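Local coordinates for cyclase (Uncultured organism, PDB 5IBZ), which is of uncharacterised function but belongs to the cyclase family, may have the arylformamidase activity generally assigned to that family, and holds acetylphosphate in its pocket, at residues Thr52-Ile57 with Pro316-Ala321; Pro107-Thr112 with Gly311-Pro316; Thr112-Leu117 with Glu281-Glu286; Thr153-Arg158 with Gly197-Ile202; Ala243-Asp248 with Leu275-Gly280. All coordinates share one frame; numbering follows the deposited sequence. Where two conformers were deposited one is given.

Contact 1 of 5, residues Thr52-Ile57 with Pro316-Ala321; sequences TFSLAI and PLNPIA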
# COMPACT_ATOMS: atom_id res chain seq x y z
N THR B 52 24.82 -16.39 16.44
CA THR B 52 23.46 -15.99 16.05
C THR B 52 23.23 -16.23 14.57
O THR B 52 24.14 -16.06 13.76
CB THR B 52 23.19 -14.50 16.36
OG1 THR B 52 24.17 -13.66 15.71
CG2 THR B 52 23.18 -14.24 17.87
N PHE B 53 22.00 -16.62 14.24
CA PHE B 53 21.58 -16.84 12.87
C PHE B 53 20.19 -16.27 12.63
O PHE B 53 19.27 -16.57 13.37
CB PHE B 53 21.57 -18.34 12.55
CG PHE B 53 22.90 -18.99 12.75
CD1 PHE B 53 23.81 -19.00 11.74
CD2 PHE B 53 23.24 -19.53 13.97
CE1 PHE B 53 25.05 -19.57 11.92
CE2 PHE B 53 24.50 -20.11 14.14
CZ PHE B 53 25.38 -20.11 13.12
N SER B 54 20.05 -15.41 11.63
CA SER B 54 18.74 -14.97 11.18
C SER B 54 18.12 -16.04 10.30
O SER B 54 18.75 -16.47 9.33
CB SER B 54 18.83 -13.68 10.39
OG SER B 54 17.64 -13.46 9.67
N LEU B 55 16.89 -16.43 10.60
CA LEU B 55 16.20 -17.45 9.84
C LEU B 55 15.15 -16.84 8.92
O LEU B 55 14.17 -17.49 8.55
CB LEU B 55 15.55 -18.48 10.78
CG LEU B 55 16.46 -18.97 11.91
CD1 LEU B 55 15.73 -20.01 12.75
CD2 LEU B 55 17.75 -19.56 11.39
N ALA B 56 15.36 -15.58 8.54
CA ALA B 56 14.46 -14.90 7.62
C ALA B 56 15.00 -14.84 6.20
O ALA B 56 16.20 -14.74 5.97
CB ALA B 56 14.18 -13.49 8.11
N ILE B 57 14.08 -14.85 5.25
CA ILE B 57 14.40 -14.41 3.88
C ILE B 57 14.31 -12.89 3.82
O ILE B 57 13.64 -12.26 4.65
CB ILE B 57 13.49 -15.04 2.82
CG1 ILE B 57 12.01 -14.69 3.02
CG2 ILE B 57 13.69 -16.54 2.79
CD1 ILE B 57 11.19 -14.84 1.73
N PRO B 316 4.91 -11.05 9.83
CA PRO B 316 6.31 -11.24 9.46
C PRO B 316 7.17 -11.26 10.69
O PRO B 316 6.76 -10.83 11.77
CB PRO B 316 6.62 -10.03 8.56
CG PRO B 316 5.62 -9.04 8.89
CD PRO B 316 4.40 -9.74 9.41
N LEU B 317 8.36 -11.80 10.54
CA LEU B 317 9.31 -11.76 11.64
C LEU B 317 10.71 -12.01 11.13
O LEU B 317 10.93 -12.32 9.97
CB LEU B 317 8.95 -12.76 12.71
CG LEU B 317 9.18 -14.21 12.33
CD1 LEU B 317 9.46 -15.01 13.63
CD2 LEU B 317 7.98 -14.79 11.65
N ASN B 318 11.66 -11.83 12.05
CA ASN B 318 13.04 -12.18 11.83
C ASN B 318 13.45 -13.11 12.96
O ASN B 318 13.94 -12.67 14.00
CB ASN B 318 13.92 -10.95 11.77
CG ASN B 318 15.35 -11.28 11.52
OD1 ASN B 318 15.68 -12.41 11.19
ND2 ASN B 318 16.22 -10.31 11.68
N PRO B 319 13.21 -14.41 12.79
CA PRO B 319 13.58 -15.32 13.89
C PRO B 319 15.09 -15.41 14.07
O PRO B 319 15.79 -15.60 13.05
CB PRO B 319 13.01 -16.68 13.44
CG PRO B 319 12.29 -16.41 12.14
CD PRO B 319 12.84 -15.14 11.58
N ILE B 320 15.60 -15.26 15.30
CA ILE B 320 17.03 -15.41 15.56
C ILE B 320 17.29 -16.67 16.39
O ILE B 320 16.74 -16.80 17.48
CB ILE B 320 17.60 -14.21 16.32
CG1 ILE B 320 17.21 -12.88 15.67
CG2 ILE B 320 19.13 -14.33 16.41
CD1 ILE B 320 17.69 -12.70 14.23
N ALA B 321 18.09 -17.57 15.83
CA ALA B 321 18.61 -18.71 16.57
C ALA B 321 19.88 -18.27 17.30
O ALA B 321 20.78 -17.70 16.67
CB ALA B 321 18.91 -19.88 15.64
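Phe-53 and Ala-321 form an antiparallel hydrogen-bonded pair where strand 52-54 runs along strand 320-322, at one margin of the large mixed sheet. Two backbone bonds close the pair: Phe-53 N to Ala-321 O and Ala-321 N to Phe-53 O, each 2.9 Å. Next comes Ser-54 with Ile-320, a non-hydrogen-bonded pair in which CD1 of Ile-320 lies 4.1 Å from CB of Ser-54. The pairing then carries on past the regular strand, as Leu-55 N gives a bond of 2.8 Å to Pro-319 O.

The one side-chain bond across the contact is buried. OG of Ser-54, anti to the backbone N (chi1 165°), donates to OD1 of Asn-318 over 2.7 Å and meets that carbonyl tilted 21° from its plane. The same OG also accepts a weak bond from Ala-56 N, while CB of Ala-56 packs 3.6 Å from Asn-318 OD1. ND2 of Asn-318 turns to the second subunit, where it bonds Pro-306 O and Lys-152 O, so this amide is fixed from both ends.

On the face carrying Phe-53 and Ala-321, their CB atoms are 4.4 Å apart, and Leu-288 of helix 286-295 covers both. Leu-55 adds apolar packing: its CB approaches CG of Pro-319 at 4.1 Å, and its CD1 reaches CB of Ala-321. The arrangement is that of an antiparallel edge-strand pairing, joining a strand from early in the chain to its C-terminal strand within the cyclase-family sheet and placing both beside the subunit interface.

Contact 2 of 5, residues Pro107-Thr112 with Gly311-Pro316; sequences PLQGST and GAVGSP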
# COMPACT_ATOMS: atom_id res chain seq x y z
N PRO B 107 1.70 -8.45 2.14
CA PRO B 107 0.88 -9.41 2.86
C PRO B 107 1.57 -9.82 4.14
O PRO B 107 2.79 -10.00 4.15
CB PRO B 107 0.78 -10.60 1.89
CG PRO B 107 1.47 -10.20 0.63
CD PRO B 107 2.39 -9.07 1.00
N LEU B 108 0.82 -9.99 5.21
CA LEU B 108 1.42 -10.47 6.44
C LEU B 108 1.76 -11.95 6.31
O LEU B 108 2.50 -12.47 7.13
CB LEU B 108 0.49 -10.19 7.63
CG LEU B 108 0.22 -8.71 7.85
CD1 LEU B 108 -0.68 -8.50 9.08
CD2 LEU B 108 1.50 -7.91 8.04
N GLN B 109 1.24 -12.61 5.27
CA GLN B 109 1.64 -13.97 4.92
C GLN B 109 2.60 -13.95 3.72
O GLN B 109 2.69 -14.92 2.97
CB GLN B 109 0.41 -14.85 4.57
CG GLN B 109 -0.58 -15.10 5.71
CD GLN B 109 -1.39 -13.87 6.11
OE1 GLN B 109 -2.03 -13.25 5.28
NE2 GLN B 109 -1.29 -13.49 7.39
N GLY B 110 3.27 -12.82 3.51
CA GLY B 110 4.03 -12.61 2.29
C GLY B 110 5.52 -12.88 2.36
O GLY B 110 6.20 -12.71 1.36
N SER B 111 6.01 -13.31 3.52
CA SER B 111 7.44 -13.51 3.73
C SER B 111 7.63 -14.54 4.85
O SER B 111 6.71 -15.26 5.19
CB SER B 111 8.13 -12.18 4.06
OG SER B 111 9.54 -12.28 3.96
N THR B 112 8.83 -14.61 5.44
CA THR B 112 9.02 -15.37 6.67
C THR B 112 7.91 -14.97 7.65
O THR B 112 7.68 -13.79 7.88
CB THR B 112 10.40 -15.10 7.26
OG1 THR B 112 11.40 -15.45 6.28
CG2 THR B 112 10.60 -15.87 8.54
N GLY B 311 -5.52 -7.81 15.94
CA GLY B 311 -6.51 -8.25 14.96
C GLY B 311 -5.93 -8.87 13.71
O GLY B 311 -6.68 -9.23 12.81
N ALA B 312 -4.61 -9.02 13.65
CA ALA B 312 -3.99 -9.66 12.49
C ALA B 312 -3.99 -11.18 12.64
O ALA B 312 -4.01 -11.71 13.76
CB ALA B 312 -2.56 -9.15 12.29
N VAL B 313 -3.95 -11.86 11.49
CA VAL B 313 -4.03 -13.31 11.49
C VAL B 313 -2.66 -13.96 11.21
O VAL B 313 -2.57 -15.16 10.94
CB VAL B 313 -5.08 -13.82 10.47
CG1 VAL B 313 -6.43 -13.25 10.80
CG2 VAL B 313 -4.70 -13.49 9.04
N GLY B 314 -1.60 -13.17 11.37
CA GLY B 314 -0.23 -13.65 11.27
C GLY B 314 0.70 -12.46 11.31
O GLY B 314 0.27 -11.33 11.46
N SER B 315 1.99 -12.71 11.14
CA SER B 315 2.98 -11.65 11.19
C SER B 315 4.25 -12.03 10.47
O SER B 315 4.65 -13.19 10.53
CB SER B 315 3.33 -11.35 12.63
OG SER B 315 4.32 -10.34 12.71
N PRO B 316 4.91 -11.05 9.83
CA PRO B 316 6.31 -11.24 9.46
C PRO B 316 7.17 -11.26 10.69
O PRO B 316 6.76 -10.83 11.77
CB PRO B 316 6.62 -10.03 8.56
CG PRO B 316 5.62 -9.04 8.89
CD PRO B 316 4.40 -9.74 9.41
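Ala-312 meets Leu-108 first as the chain runs from 311 to 316: its CB lies 3.8 Å from CD1 of the leucine. Val-313 follows, with CG2 at 3.8 Å from NE2 of Gln-109, the two side chains passing at a slant. A bend at chi2 (71°) brings CD of the glutamine back to the side of strand 314-316. OE1 accepts a hydrogen bond from Asp-102 N of the second subunit.

Gly-314 leaves room for that amide, since a CB here would come tight against Gln-109 NE2. Its carbonyl O lies 3.8 Å from CD1 of Leu-108 and is buried without a polar partner in the model. Ser-315 turns its side chain from the loop and bonds Pro-316 O through OG at 2.7 Å, on a lone pair in the carbonyl plane.

Pro-316 then takes the other branch of Leu-108, its CD sitting 3.7 Å from CD2. Its CA points a hydrogen at Thr-112 O, a CA-H...O contact of 3.3 Å. No conventional hydrogen bond links the segments. The loop is turned by a type I beta turn from Pro-107 to Gly-110, closed by Gly-110 N to Pro-107 O (2.9 Å), and packs against strand 314-316, the sheet's outermost strand on this side within the chain.

Contact 3 of 5, residues Thr112-Leu117 with Glu281-Glu286; sequences TQWDAL and EIWWLE. With UVW (acetylphosphate), chain F.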
# COMPACT_ATOMS: atom_id res chain seq x y z
N THR B 112 8.83 -14.61 5.44
CA THR B 112 9.02 -15.37 6.67
C THR B 112 7.91 -14.97 7.65
O THR B 112 7.68 -13.79 7.88
CB THR B 112 10.40 -15.10 7.26
OG1 THR B 112 11.40 -15.45 6.28
CG2 THR B 112 10.60 -15.87 8.54
N GLN B 113 7.23 -15.96 8.22
CA GLN B 113 5.99 -15.68 8.92
C GLN B 113 5.64 -16.66 10.02
O GLN B 113 6.08 -17.82 9.99
CB GLN B 113 4.82 -15.65 7.92
CG GLN B 113 4.45 -17.03 7.36
CD GLN B 113 3.55 -16.94 6.15
OE1 GLN B 113 2.35 -17.19 6.21
NE2 GLN B 113 4.14 -16.53 5.06
N TRP B 114 4.83 -16.18 10.95
CA TRP B 114 3.95 -17.03 11.77
C TRP B 114 2.53 -16.82 11.27
O TRP B 114 2.14 -15.69 10.96
CB TRP B 114 3.96 -16.68 13.25
CG TRP B 114 5.11 -17.15 14.04
CD1 TRP B 114 5.98 -16.37 14.71
CD2 TRP B 114 5.49 -18.51 14.29
NE1 TRP B 114 6.90 -17.15 15.38
CE2 TRP B 114 6.63 -18.46 15.14
CE3 TRP B 114 5.01 -19.74 13.89
CZ2 TRP B 114 7.28 -19.60 15.56
CZ3 TRP B 114 5.65 -20.88 14.34
CH2 TRP B 114 6.78 -20.80 15.16
N ASP B 115 1.77 -17.90 11.26
CA ASP B 115 0.33 -17.85 11.03
C ASP B 115 -0.36 -17.99 12.36
O ASP B 115 -0.06 -18.92 13.12
CB ASP B 115 -0.11 -18.94 10.08
CG ASP B 115 0.60 -18.84 8.74
OD1 ASP B 115 1.03 -17.72 8.36
OD2 ASP B 115 0.74 -19.89 8.07
N ALA B 116 -1.25 -17.06 12.68
CA ALA B 116 -2.03 -17.12 13.92
C ALA B 116 -3.09 -18.21 13.84
O ALA B 116 -3.37 -18.74 12.77
CB ALA B 116 -2.69 -15.79 14.19
N LEU B 117 -3.69 -18.50 14.98
CA LEU B 117 -4.76 -19.51 15.00
C LEU B 117 -6.01 -18.99 14.29
O LEU B 117 -6.91 -19.76 13.97
CB LEU B 117 -5.08 -19.91 16.44
CG LEU B 117 -3.87 -20.37 17.25
CD1 LEU B 117 -4.33 -20.81 18.63
CD2 LEU B 117 -3.09 -21.49 16.55
N GLU B 281 6.21 -20.34 8.19
CA GLU B 281 6.49 -20.64 6.79
C GLU B 281 7.52 -19.70 6.21
O GLU B 281 7.65 -18.55 6.66
CB GLU B 281 5.20 -20.57 5.95
CG GLU B 281 4.21 -21.66 6.34
CD GLU B 281 2.81 -21.45 5.80
OE1 GLU B 281 2.45 -20.33 5.41
OE2 GLU B 281 2.08 -22.46 5.76
N ILE B 282 8.20 -20.18 5.19
CA ILE B 282 9.23 -19.44 4.44
C ILE B 282 10.38 -18.96 5.34
O ILE B 282 10.98 -17.90 5.17
CB ILE B 282 8.65 -18.21 3.65
CG1 ILE B 282 7.20 -18.47 3.20
CG2 ILE B 282 9.56 -17.95 2.46
CD1 ILE B 282 6.62 -17.40 2.28
N TRP B 283 10.75 -19.81 6.29
CA TRP B 283 11.96 -19.56 7.06
C TRP B 283 13.18 -19.97 6.23
O TRP B 283 13.05 -20.73 5.26
CB TRP B 283 11.92 -20.33 8.40
CG TRP B 283 10.87 -19.85 9.39
CD1 TRP B 283 9.64 -19.34 9.10
CD2 TRP B 283 10.98 -19.85 10.82
NE1 TRP B 283 8.97 -19.02 10.26
CE2 TRP B 283 9.77 -19.33 11.33
CE3 TRP B 283 11.98 -20.24 11.71
CZ2 TRP B 283 9.54 -19.20 12.69
CZ3 TRP B 283 11.75 -20.11 13.07
CH2 TRP B 283 10.54 -19.59 13.54
N TRP B 284 14.35 -19.44 6.59
CA TRP B 284 15.60 -19.70 5.88
C TRP B 284 16.54 -20.42 6.81
O TRP B 284 16.99 -19.86 7.81
CB TRP B 284 16.25 -18.40 5.39
CG TRP B 284 17.50 -18.67 4.61
CD1 TRP B 284 18.79 -18.65 5.09
CD2 TRP B 284 17.59 -19.03 3.23
NE1 TRP B 284 19.67 -18.98 4.08
CE2 TRP B 284 18.96 -19.22 2.93
CE3 TRP B 284 16.64 -19.22 2.21
CZ2 TRP B 284 19.40 -19.56 1.65
CZ3 TRP B 284 17.09 -19.56 0.94
CH2 TRP B 284 18.45 -19.74 0.68
N LEU B 285 16.84 -21.68 6.49
CA LEU B 285 17.52 -22.55 7.43
C LEU B 285 18.88 -23.06 6.98
O LEU B 285 19.52 -23.83 7.69
CB LEU B 285 16.61 -23.75 7.73
CG LEU B 285 15.24 -23.36 8.32
CD1 LEU B 285 14.39 -24.58 8.57
CD2 LEU B 285 15.39 -22.54 9.59
N GLU B 286 19.33 -22.64 5.79
CA GLU B 286 20.54 -23.20 5.22
C GLU B 286 21.78 -22.98 6.09
O GLU B 286 22.60 -23.89 6.27
CB GLU B 286 20.80 -22.62 3.82
CG GLU B 286 21.91 -23.41 3.09
CD GLU B 286 22.15 -22.97 1.66
OE1 GLU B 286 21.22 -22.49 0.99
OE2 GLU B 286 23.30 -23.13 1.18
C1 UVW F . -1.62 -21.47 1.39
O1 UVW F . -1.87 -20.32 1.21
C1M UVW F . -1.98 -22.51 0.33
O2 UVW F . -0.98 -21.89 2.56
P UVW F . -0.68 -20.90 3.83
O1P UVW F . -1.89 -20.08 4.19
O2P UVW F . -0.29 -21.81 4.98
O3P UVW F . 0.46 -19.96 3.54
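Trp-283 and Trp-114 meet edge to face: CZ2 of Trp-283 stands 3.7 Å above the plane of Trp-114, displaced toward its rim, with the planes at 74°. One face of the Trp-283 indole takes CG2 of Thr-112 in a CH-pi contact, 4.0 Å from the centroid of the five-membered ring; that methyl stands anti to the threonine's backbone N, which sets it over the ring. Gln-113 O lies at the indole's edge, exactly in plane, and accepts from NE1 of Trp-283 over 3.1 Å. This group of side chains flanks an antiparallel hydrogen-bonded beta bridge, Gln-113 with Glu-281, that joins strands 113-115 and 278-281 beside the acetylphosphate pocket.

In the bridge Gln-113 N bonds Glu-281 O, and Glu-281 N returns a bond to Gln-113 O. That oxygen is therefore gripped twice, by Glu-281 N and Trp-283 NE1, from opposite faces of its plane. A phenylalanine in place of Trp-283 would probably leave Gln-113 O with just the backbone donor of these two, and open a gap beside the face of Trp-114.

Beyond the bridge, OG1 of Thr-112 donates to Ile-282 O. The amide end of Gln-113 is held by Ser-111 O through NE2, and NE1 of Trp-114 bonds Ala-304 O.

On the pocket side, the carboxylate planes of Asp-115 and Glu-281 stand 85° apart. His-268, His-119 and Arg-69 hydrogen-bond the acetylphosphate. Asp-115 OD2 lies 3.2 Å from Glu-281 OE1, while Glu-281 OE2 approaches acetylphosphate O2P at 2.6 Å.

Contact 4 of 5, residues Thr153-Arg158 with Gly197-Ile202; sequences TSFLGR and GDILVI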
# COMPACT_ATOMS: atom_id res chain seq x y z
N THR B 153 4.05 -11.87 23.30
CA THR B 153 5.24 -12.19 24.10
C THR B 153 5.73 -13.64 23.89
O THR B 153 6.76 -14.05 24.45
CB THR B 153 5.04 -11.90 25.62
OG1 THR B 153 3.73 -12.24 26.09
CG2 THR B 153 5.23 -10.41 25.86
N SER B 154 5.06 -14.38 23.01
CA SER B 154 5.40 -15.79 22.83
C SER B 154 6.48 -16.01 21.78
O SER B 154 7.00 -15.06 21.16
CB SER B 154 4.15 -16.60 22.44
OG SER B 154 4.37 -17.99 22.62
N PHE B 155 6.78 -17.28 21.55
CA PHE B 155 7.74 -17.76 20.55
C PHE B 155 9.16 -17.26 20.81
O PHE B 155 9.97 -17.15 19.90
CB PHE B 155 7.29 -17.40 19.13
CG PHE B 155 5.84 -17.70 18.88
CD1 PHE B 155 5.29 -18.91 19.25
CD2 PHE B 155 5.02 -16.75 18.30
CE1 PHE B 155 3.92 -19.16 19.05
CE2 PHE B 155 3.67 -17.00 18.08
CZ PHE B 155 3.13 -18.20 18.46
N LEU B 156 9.44 -17.05 22.08
CA LEU B 156 10.79 -16.83 22.53
C LEU B 156 11.04 -17.91 23.58
O LEU B 156 10.43 -17.89 24.66
CB LEU B 156 10.92 -15.40 23.04
CG LEU B 156 12.28 -14.98 23.56
CD1 LEU B 156 12.53 -13.51 23.25
CD2 LEU B 156 12.37 -15.26 25.05
N GLY B 157 11.90 -18.87 23.25
CA GLY B 157 12.04 -20.07 24.05
C GLY B 157 12.96 -21.03 23.33
O GLY B 157 13.88 -20.60 22.62
N ARG B 158 12.74 -22.32 23.53
CA ARG B 158 13.65 -23.32 22.97
C ARG B 158 13.22 -23.68 21.55
O ARG B 158 12.04 -23.89 21.28
CB ARG B 158 13.69 -24.57 23.85
CG ARG B 158 15.09 -25.19 23.94
CD ARG B 158 15.11 -26.34 24.92
NE ARG B 158 14.57 -27.50 24.26
CZ ARG B 158 15.19 -28.66 24.12
NH1 ARG B 158 16.38 -28.89 24.67
NH2 ARG B 158 14.60 -29.62 23.45
N GLY B 197 6.92 -27.40 24.92
CA GLY B 197 7.12 -25.99 24.68
C GLY B 197 8.05 -25.67 23.50
O GLY B 197 8.12 -24.53 23.06
N ASP B 198 8.76 -26.68 22.98
CA ASP B 198 9.71 -26.42 21.90
C ASP B 198 9.00 -25.88 20.67
O ASP B 198 7.84 -26.20 20.39
CB ASP B 198 10.47 -27.68 21.50
CG ASP B 198 11.56 -28.07 22.47
OD1 ASP B 198 11.86 -27.30 23.43
OD2 ASP B 198 12.13 -29.18 22.26
N ILE B 199 9.72 -25.05 19.93
CA ILE B 199 9.36 -24.70 18.58
C ILE B 199 10.21 -25.57 17.66
O ILE B 199 11.44 -25.52 17.71
CB ILE B 199 9.62 -23.22 18.32
CG1 ILE B 199 8.63 -22.39 19.15
CG2 ILE B 199 9.45 -22.88 16.84
CD1 ILE B 199 9.07 -20.99 19.39
N LEU B 200 9.56 -26.38 16.82
CA LEU B 200 10.24 -27.25 15.88
C LEU B 200 10.44 -26.55 14.56
O LEU B 200 9.51 -26.00 13.99
CB LEU B 200 9.43 -28.52 15.69
CG LEU B 200 10.08 -29.57 14.80
CD1 LEU B 200 11.30 -30.20 15.48
CD2 LEU B 200 9.07 -30.64 14.45
N VAL B 201 11.67 -26.57 14.07
CA VAL B 201 12.04 -25.89 12.85
C VAL B 201 12.54 -26.96 11.87
O VAL B 201 13.52 -27.66 12.16
CB VAL B 201 13.12 -24.82 13.13
CG1 VAL B 201 13.53 -24.15 11.88
CG2 VAL B 201 12.61 -23.79 14.16
N ILE B 202 11.83 -27.12 10.75
CA ILE B 202 12.06 -28.22 9.81
C ILE B 202 12.73 -27.75 8.53
O ILE B 202 12.16 -26.90 7.81
CB ILE B 202 10.74 -28.92 9.44
CG1 ILE B 202 9.99 -29.33 10.71
CG2 ILE B 202 11.00 -30.14 8.54
CD1 ILE B 202 8.60 -29.88 10.45
O HOH W 1 10.43 -23.28 24.94
O HOH W 2 9.80 -22.45 22.53
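Arg-158 grips the carboxylate of Asp-198 side-on, with two nitrogens each meeting its own oxygen. NE bonds OD1 and NH2 bonds OD2, both pairs 2.8 Å apart and nearly straight. Both oxygens are met on their syn sides and lie close to the guanidinium plane; the two flat groups are tilted 22° from one another, roughly coplanar. The arginine chain bends at chi3 (80°), which fixes where NE sits relative to CB. An alanine in place of Arg-158 would probably leave the Asp-198 carboxylate without its charged mate.

Alongside, Ile-199 N donates to Arg-158 O at 2.9 Å. Two waters bring in Gly-197 O as well: one bridges it to Arg-158 O, and the other accepts from Arg-158 N and bonds Gly-197 O weakly. Here the neighbouring parallel strands 158-163 and 199-203 of the central mixed sheet begin, just after the chain turns a corner at Gly-157.

Before that corner, CD1 of Ile-199 packs against the backbone and base of Phe-155, 3.7 Å from its CA and 4.0 Å from its CB. The Phe-155 ring itself reaches into the core, where it meets Trp-114 and stands edge-to-face with Tyr-278. Ser-154 OG sits over one of its faces, toward the rim.

Farther out, the salt bridge is steadied at both partners: Arg-158 NH2 also bonds Lys-193 O, and Asp-198 OD2 accepts from Leu-195 N, both in the chain leading into Gly-197.

Contact 5 of 5, residues Ala243-Asp248 with Leu275-Gly280; sequences AGVAAD and LGVYIG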
# COMPACT_ATOMS: atom_id res chain seq x y z
N ALA B 243 4.90 -25.97 20.70
CA ALA B 243 4.15 -24.72 20.62
C ALA B 243 3.88 -24.28 19.18
O ALA B 243 2.88 -23.62 18.90
CB ALA B 243 4.89 -23.62 21.34
N GLY B 244 4.81 -24.61 18.30
CA GLY B 244 4.71 -24.19 16.91
C GLY B 244 5.64 -25.02 16.06
O GLY B 244 6.61 -25.59 16.57
N VAL B 245 5.33 -25.08 14.77
CA VAL B 245 6.14 -25.81 13.80
C VAL B 245 6.38 -24.90 12.62
O VAL B 245 5.42 -24.40 12.03
CB VAL B 245 5.44 -27.10 13.34
CG1 VAL B 245 6.27 -27.86 12.37
CG2 VAL B 245 5.10 -27.99 14.53
N ALA B 246 7.65 -24.68 12.31
CA ALA B 246 8.01 -23.82 11.20
C ALA B 246 8.83 -24.60 10.20
O ALA B 246 9.50 -25.56 10.56
CB ALA B 246 8.77 -22.64 11.67
N ALA B 247 8.84 -24.13 8.95
CA ALA B 247 9.63 -24.77 7.91
C ALA B 247 10.11 -23.77 6.85
O ALA B 247 9.63 -22.63 6.77
CB ALA B 247 8.83 -25.89 7.23
N ASP B 248 11.10 -24.22 6.09
CA ASP B 248 11.64 -23.48 4.96
C ASP B 248 10.95 -23.87 3.64
O ASP B 248 11.58 -23.88 2.57
CB ASP B 248 13.14 -23.71 4.87
CG ASP B 248 13.48 -25.14 4.55
OD1 ASP B 248 12.54 -25.97 4.65
OD2 ASP B 248 14.66 -25.43 4.20
N LEU B 275 -5.49 -28.40 17.37
CA LEU B 275 -4.43 -28.35 18.40
C LEU B 275 -4.07 -26.95 18.90
O LEU B 275 -3.48 -26.81 19.99
CB LEU B 275 -3.15 -29.01 17.87
CG LEU B 275 -3.25 -30.46 17.40
CD1 LEU B 275 -1.84 -30.99 17.10
CD2 LEU B 275 -3.96 -31.33 18.40
N GLY B 276 -4.39 -25.92 18.12
CA GLY B 276 -3.96 -24.58 18.46
C GLY B 276 -2.45 -24.43 18.38
O GLY B 276 -1.84 -23.65 19.12
N VAL B 277 -1.84 -25.15 17.44
CA VAL B 277 -0.39 -25.10 17.19
C VAL B 277 -0.11 -24.15 16.03
O VAL B 277 -0.74 -24.23 14.99
CB VAL B 277 0.13 -26.52 16.91
CG1 VAL B 277 1.56 -26.49 16.37
CG2 VAL B 277 0.07 -27.36 18.20
N TYR B 278 0.84 -23.24 16.21
CA TYR B 278 1.16 -22.22 15.23
C TYR B 278 2.00 -22.78 14.10
O TYR B 278 2.75 -23.74 14.27
CB TYR B 278 1.90 -21.05 15.93
CG TYR B 278 1.01 -20.37 16.93
CD1 TYR B 278 0.84 -20.91 18.20
CD2 TYR B 278 0.29 -19.24 16.61
CE1 TYR B 278 -0.02 -20.34 19.12
CE2 TYR B 278 -0.56 -18.65 17.52
CZ TYR B 278 -0.73 -19.21 18.78
OH TYR B 278 -1.59 -18.63 19.70
N ILE B 279 1.82 -22.18 12.93
CA ILE B 279 2.52 -22.59 11.72
C ILE B 279 3.44 -21.48 11.23
O ILE B 279 3.01 -20.34 11.03
CB ILE B 279 1.51 -22.96 10.60
CG1 ILE B 279 0.73 -24.22 10.99
CG2 ILE B 279 2.21 -23.08 9.26
CD1 ILE B 279 -0.31 -24.64 10.00
N GLY B 280 4.71 -21.83 11.03
CA GLY B 280 5.70 -20.91 10.49
C GLY B 280 6.10 -21.32 9.09
O GLY B 280 6.27 -22.51 8.81
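Two neighbouring parallel strands of the central mixed sheet, 244-247 and 278-281, meet here, with helix 266-275 in the connection between them, as in a beta-alpha-beta crossover. The axes of segments 244-247 and 278-280 approach to 4.5 Å, 14° apart.

Val-245 sits at the middle of the bonding. Its N donates to Tyr-278 O at 2.9 Å, and its O accepts from Gly-280 N at 2.8 Å, so one residue bonds on both sides of Ile-279, as parallel pairing requires. Ala-247 N continues to Gly-280 O, coming from above the carbonyl plane, 52° out of it. At the start of the strands the bond from Tyr-278 N to Ala-243 O is weak, and that oxygen also lies at the edge of the Tyr-278 ring, in its plane, 3.5 Å from CD1. The tyrosine's OH bonds Arg-29 O.

On the face of Val-245 and Ile-279, CG2 of Val-245 meets CG1 of Val-277 at 4.3 Å; that CG1 is anti to its backbone N (chi1 168°), which sets it beside Val-245. Ile-237 of helix 233-239 packs on both valines, while helix 266-275 covers Ile-279.

On the face of Tyr-278, Trp-283 packs on Ala-246. Gly-280 stands opposite that alanine where the strands draw especially close: a CB on this glycine would clash with that of Ala-246, whose CB lies 3.7 Å from Gly-280 CA.

How the contacts relate
All five contacts reach one mixed sheet. Contact 1 pairs strands at one margin, contact 2 packs a loop on the strand at the other, and contacts 3, 4 and 5 lie between. Along the chain, contact 1 encloses contact 2, which encloses contact 3; contacts 4 and 5 follow in series within that. Centres of contacts 3 and 5 are about 8 Å apart, those of 2 and 4 about 18 Å. Asp-115 N to Ile-279 O ties 3 to 5, and Ser-315 N to Trp-114 O ties 2 to 3. Contacts 1, 2 and 4 touch the second subunit, whereas contact 3 brings pocket residues together near the chain's centre.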